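Local coordinates for tRNA-5-methyluridine(54) 2-sulfurtransferase (Pyrococcus horikoshii, PDB 3VRH), which catalyses the ATP-dependent 2-thiolation of 5-methyluridine 54 in the T loop of tRNA, a modification that stabilises tRNAs at high temperature, at residues D158-L169 with T227-N236. Residues are numbered along the deposited sequence; the frame is centred on the assembly and turned at random.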
loop_
_atom_site.group_PDB
_atom_site.type_symbol
_atom_site.label_atom_id
_atom_site.label_comp_id
_atom_site.label_asym_id
_atom_site.label_seq_id
_atom_site.Cartn_x
_atom_site.Cartn_y
_atom_site.Cartn_z
ATOM N N ASP A 158 -9.832 8.437 7.012
ATOM C CA ASP A 158 -8.474 8.826 6.624
ATOM C C ASP A 158 -7.403 8.259 7.550
ATOM O O ASP A 158 -6.328 7.861 7.096
ATOM C CB ASP A 158 -8.339 10.348 6.501
ATOM C CG ASP A 158 -9.245 10.930 5.422
ATOM O OD1 ASP A 158 -10.400 11.280 5.717
ATOM O OD2 ASP A 158 -8.804 11.039 4.265
ATOM N N ASP A 159 -7.695 8.202 8.841
ATOM C CA ASP A 159 -6.787 7.544 9.782
ATOM C C ASP A 159 -6.602 6.069 9.471
ATOM O O ASP A 159 -5.466 5.592 9.396
ATOM C CB ASP A 159 -7.265 7.721 11.223
ATOM C CG ASP A 159 -7.361 9.176 11.608
ATOM O OD1 ASP A 159 -6.409 9.903 11.270
ATOM O OD2 ASP A 159 -8.389 9.600 12.190
ATOM N N GLU A 160 -7.709 5.339 9.310
ATOM C CA GLU A 160 -7.630 3.916 8.988
ATOM C C GLU A 160 -6.830 3.692 7.688
ATOM O O GLU A 160 -5.962 2.828 7.633
ATOM C CB GLU A 160 -9.023 3.291 8.864
ATOM C CG GLU A 160 -9.024 1.758 8.578
ATOM C CD GLU A 160 -8.738 0.899 9.823
ATOM O OE1 GLU A 160 -8.114 1.414 10.776
ATOM O OE2 GLU A 160 -9.154 -0.289 9.855
ATOM N N ALA A 161 -7.112 4.502 6.669
ATOM C CA ALA A 161 -6.471 4.366 5.366
ATOM C C ALA A 161 -4.951 4.572 5.457
ATOM O O ALA A 161 -4.174 3.752 4.957
ATOM C CB ALA A 161 -7.092 5.333 4.349
ATOM N N SER A 162 -4.548 5.659 6.111
ATOM C CA SER A 162 -3.136 5.985 6.296
ATOM C C SER A 162 -2.394 4.981 7.186
ATOM O O SER A 162 -1.252 4.624 6.905
ATOM C CB SER A 162 -2.980 7.400 6.858
ATOM O OG SER A 162 -3.437 7.449 8.185
ATOM N N PHE A 163 -3.047 4.539 8.257
ATOM C CA PHE A 163 -2.517 3.486 9.114
ATOM C C PHE A 163 -2.335 2.221 8.293
ATOM O O PHE A 163 -1.296 1.575 8.381
ATOM C CB PHE A 163 -3.433 3.273 10.343
ATOM C CG PHE A 163 -3.487 1.838 10.867
ATOM C CD1 PHE A 163 -2.744 1.460 11.986
ATOM C CD2 PHE A 163 -4.330 0.887 10.280
ATOM C CE1 PHE A 163 -2.814 0.143 12.481
ATOM C CE2 PHE A 163 -4.387 -0.425 10.751
ATOM C CZ PHE A 163 -3.632 -0.796 11.853
ATOM N N LEU A 164 -3.348 1.875 7.493
ATOM C CA LEU A 164 -3.242 0.723 6.593
ATOM C C LEU A 164 -2.066 0.837 5.608
ATOM O O LEU A 164 -1.297 -0.085 5.476
ATOM C CB LEU A 164 -4.527 0.476 5.810
ATOM C CG LEU A 164 -5.665 -0.219 6.558
ATOM C CD1 LEU A 164 -6.904 -0.322 5.673
ATOM C CD2 LEU A 164 -5.225 -1.590 7.041
ATOM N N LEU A 165 -1.945 1.966 4.925
ATOM C CA LEU A 165 -0.885 2.147 3.929
ATOM C C LEU A 165 0.491 2.079 4.591
ATOM O O LEU A 165 1.404 1.421 4.104
ATOM C CB LEU A 165 -1.058 3.486 3.212
ATOM C CG LEU A 165 -0.008 3.788 2.147
ATOM C CD1 LEU A 165 -0.030 2.689 1.074
ATOM C CD2 LEU A 165 -0.235 5.157 1.533
ATOM N N ASN A 166 0.612 2.740 5.733
ATOM C CA ASN A 166 1.850 2.735 6.488
ATOM C C ASN A 166 2.257 1.324 6.863
ATOM O O ASN A 166 3.378 0.891 6.584
ATOM C CB ASN A 166 1.700 3.598 7.737
ATOM C CG ASN A 166 2.936 3.598 8.593
ATOM O OD1 ASN A 166 3.877 4.359 8.349
ATOM N ND2 ASN A 166 2.951 2.735 9.606
ATOM N N ASN A 167 1.339 0.587 7.467
ATOM C CA ASN A 167 1.671 -0.755 7.922
ATOM C C ASN A 167 1.940 -1.745 6.790
ATOM O O ASN A 167 2.648 -2.722 6.984
ATOM C CB ASN A 167 0.613 -1.285 8.888
ATOM C CG ASN A 167 0.713 -0.640 10.262
ATOM O OD1 ASN A 167 1.772 -0.629 10.881
ATOM N ND2 ASN A 167 -0.381 -0.080 10.726
ATOM N N ILE A 168 1.395 -1.476 5.612
ATOM C CA ILE A 168 1.655 -2.321 4.451
ATOM C C ILE A 168 3.024 -2.035 3.839
ATOM O O ILE A 168 3.733 -2.952 3.435
ATOM C CB ILE A 168 0.553 -2.153 3.404
ATOM C CG1 ILE A 168 -0.659 -2.969 3.819
ATOM C CG2 ILE A 168 1.010 -2.616 2.038
ATOM C CD1 ILE A 168 -1.949 -2.375 3.376
ATOM N N LEU A 169 3.382 -0.764 3.754
ATOM C CA LEU A 169 4.728 -0.394 3.330
ATOM C C LEU A 169 5.797 -1.060 4.192
ATOM O O LEU A 169 6.834 -1.476 3.670
ATOM C CB LEU A 169 4.913 1.119 3.369
ATOM C CG LEU A 169 4.164 1.869 2.272
ATOM C CD1 LEU A 169 4.179 3.361 2.557
ATOM C CD2 LEU A 169 4.750 1.535 0.886
ATOM N N THR A 227 4.828 10.981 9.217
ATOM C CA THR A 227 4.602 9.747 8.461
ATOM C C THR A 227 3.138 9.560 8.104
ATOM O O THR A 227 2.798 9.397 6.932
ATOM C CB THR A 227 5.004 8.519 9.264
ATOM O OG1 THR A 227 6.271 8.752 9.883
ATOM C CG2 THR A 227 5.072 7.297 8.361
ATOM N N THR A 228 2.274 9.558 9.120
ATOM C CA THR A 228 0.832 9.459 8.888
ATOM C C THR A 228 0.432 10.603 7.962
ATOM O O THR A 228 -0.325 10.417 7.003
ATOM C CB THR A 228 -0.005 9.539 10.216
ATOM O OG1 THR A 228 -0.262 10.911 10.551
ATOM C CG2 THR A 228 0.719 8.859 11.368
ATOM N N LEU A 229 0.976 11.784 8.258
ATOM C CA LEU A 229 0.788 12.969 7.440
ATOM C C LEU A 229 1.299 12.744 6.024
ATOM O O LEU A 229 0.707 13.246 5.065
ATOM C CB LEU A 229 1.503 14.158 8.069
ATOM C CG LEU A 229 0.791 14.687 9.311
ATOM C CD1 LEU A 229 1.506 15.919 9.851
ATOM C CD2 LEU A 229 -0.666 14.982 8.981
ATOM N N ASP A 230 2.392 11.986 5.901
ATOM C CA ASP A 230 2.922 11.619 4.590
ATOM C C ASP A 230 1.922 10.714 3.883
ATOM O O ASP A 230 1.622 10.919 2.705
ATOM C CB ASP A 230 4.281 10.905 4.704
ATOM C CG ASP A 230 5.439 11.866 4.925
ATOM O OD1 ASP A 230 5.228 13.094 4.831
ATOM O OD2 ASP A 230 6.568 11.389 5.176
ATOM N N MET A 231 1.411 9.716 4.608
ATOM C CA MET A 231 0.452 8.766 4.043
ATOM C C MET A 231 -0.842 9.461 3.671
ATOM O O MET A 231 -1.418 9.176 2.627
ATOM C CB MET A 231 0.166 7.622 5.014
ATOM C CG MET A 231 1.403 6.894 5.512
ATOM S SD MET A 231 2.240 5.859 4.276
ATOM C CE MET A 231 3.498 6.969 3.638
ATOM N N LYS A 232 -1.303 10.373 4.521
ATOM C CA LYS A 232 -2.559 11.053 4.248
ATOM C C LYS A 232 -2.435 11.902 2.985
ATOM O O LYS A 232 -3.379 11.971 2.197
ATOM C CB LYS A 232 -3.033 11.893 5.445
ATOM C CG LYS A 232 -3.592 11.065 6.601
ATOM C CD LYS A 232 -3.893 11.905 7.826
ATOM C CE LYS A 232 -4.631 11.067 8.890
ATOM N NZ LYS A 232 -5.369 11.894 9.917
ATOM N N GLY A 233 -1.264 12.513 2.784
ATOM C CA GLY A 233 -1.028 13.380 1.634
ATOM C C GLY A 233 -0.980 12.596 0.337
ATOM O O GLY A 233 -1.566 12.977 -0.679
ATOM N N VAL A 234 -0.267 11.482 0.387
ATOM C CA VAL A 234 -0.264 10.508 -0.695
ATOM C C VAL A 234 -1.689 10.048 -1.026
ATOM O O VAL A 234 -2.098 10.035 -2.188
ATOM C CB VAL A 234 0.581 9.292 -0.298
ATOM C CG1 VAL A 234 0.244 8.104 -1.147
ATOM C CG2 VAL A 234 2.055 9.624 -0.394
ATOM N N LEU A 235 -2.448 9.686 0.006
ATOM C CA LEU A 235 -3.798 9.175 -0.201
ATOM C C LEU A 235 -4.730 10.261 -0.724
ATOM O O LEU A 235 -5.614 9.987 -1.529
ATOM C CB LEU A 235 -4.352 8.567 1.087
ATOM C CG LEU A 235 -3.659 7.282 1.531
ATOM C CD1 LEU A 235 -4.001 6.996 2.971
ATOM C CD2 LEU A 235 -4.103 6.139 0.657
ATOM N N ASN A 236 -4.534 11.490 -0.252
ATOM C CA ASN A 236 -5.284 12.631 -0.766
ATOM C C ASN A 236 -4.934 12.886 -2.225
ATOM O O ASN A 236 -5.813 13.196 -3.029
ATOM C CB ASN A 236 -5.032 13.892 0.068
ATOM C CG ASN A 236 -5.617 13.792 1.474
ATOM O OD1 ASN A 236 -6.400 12.890 1.772
ATOM N ND2 ASN A 236 -5.237 14.731 2.343
#
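Lys232 leaves its helix with CG anti to the carbonyl carbon (chi1 -74°) and runs extended beyond CG, past Ser162 to the carboxylate of Asp159, whereas Met231 folds at chi2 and chi3 to lay its sulfur against Leu165 and Leu169. The lysine ends in a salt bridge, NZ to Asp159 OD1 at 2.6 Å, meeting that oxygen nearly along its C-O axis. Glu201 OE1 also pairs with NZ, so the ammonium is shared by two carboxylates; the other Asp159 oxygen, OD2, accepts the backbone N-H of Asn156, and the two bonds to Asp159, one at each oxygen, should limit rotation of its carboxylate. Where the helices come nearest, Ser162 is a small knob among Thr228, Met231, Lys232 and Leu235, its CB 3.7 Å from Met231 CB. Its OG is turned back to its own helix, near the carbonyl oxygens of Asp158 and Asp159. Met231 is the reciprocal knob, set among Ser162, Leu165, Asn166 and Leu169: SD lies 3.7 Å from Leu165 CG, and Leu169 and Met231 reach toward each other tip to tip, with Leu169 CD1 3.6 Å from SD. Leu235 CD1 slips beside the Ala161 methyl (CB, 3.8 Å) and over the backbone of Ser162, while Leu165 CD2 reaches Val234 CG1 at 4.0 Å. Leu165 also packs on Leu165 of the second subunit, and Met231 on Leu238 of that subunit, so this apolar patch continues into the homodimer interface. Near the salt bridge, Asp158 OD2 and Asn236 OD1 both bind Lys246 NZ, while Asp158 OD1 takes the backbone N-H of Glu201. The two helices cross nearly perpendicularly (106°, axes 8.6 Å apart), a knobs-into-holes packing that joins helix 228-241 to helix 157-169 of the PP-loop nucleotide-binding fold, beside the pocket where Asp159 touches bound bicine, near ATP-binding Gly154.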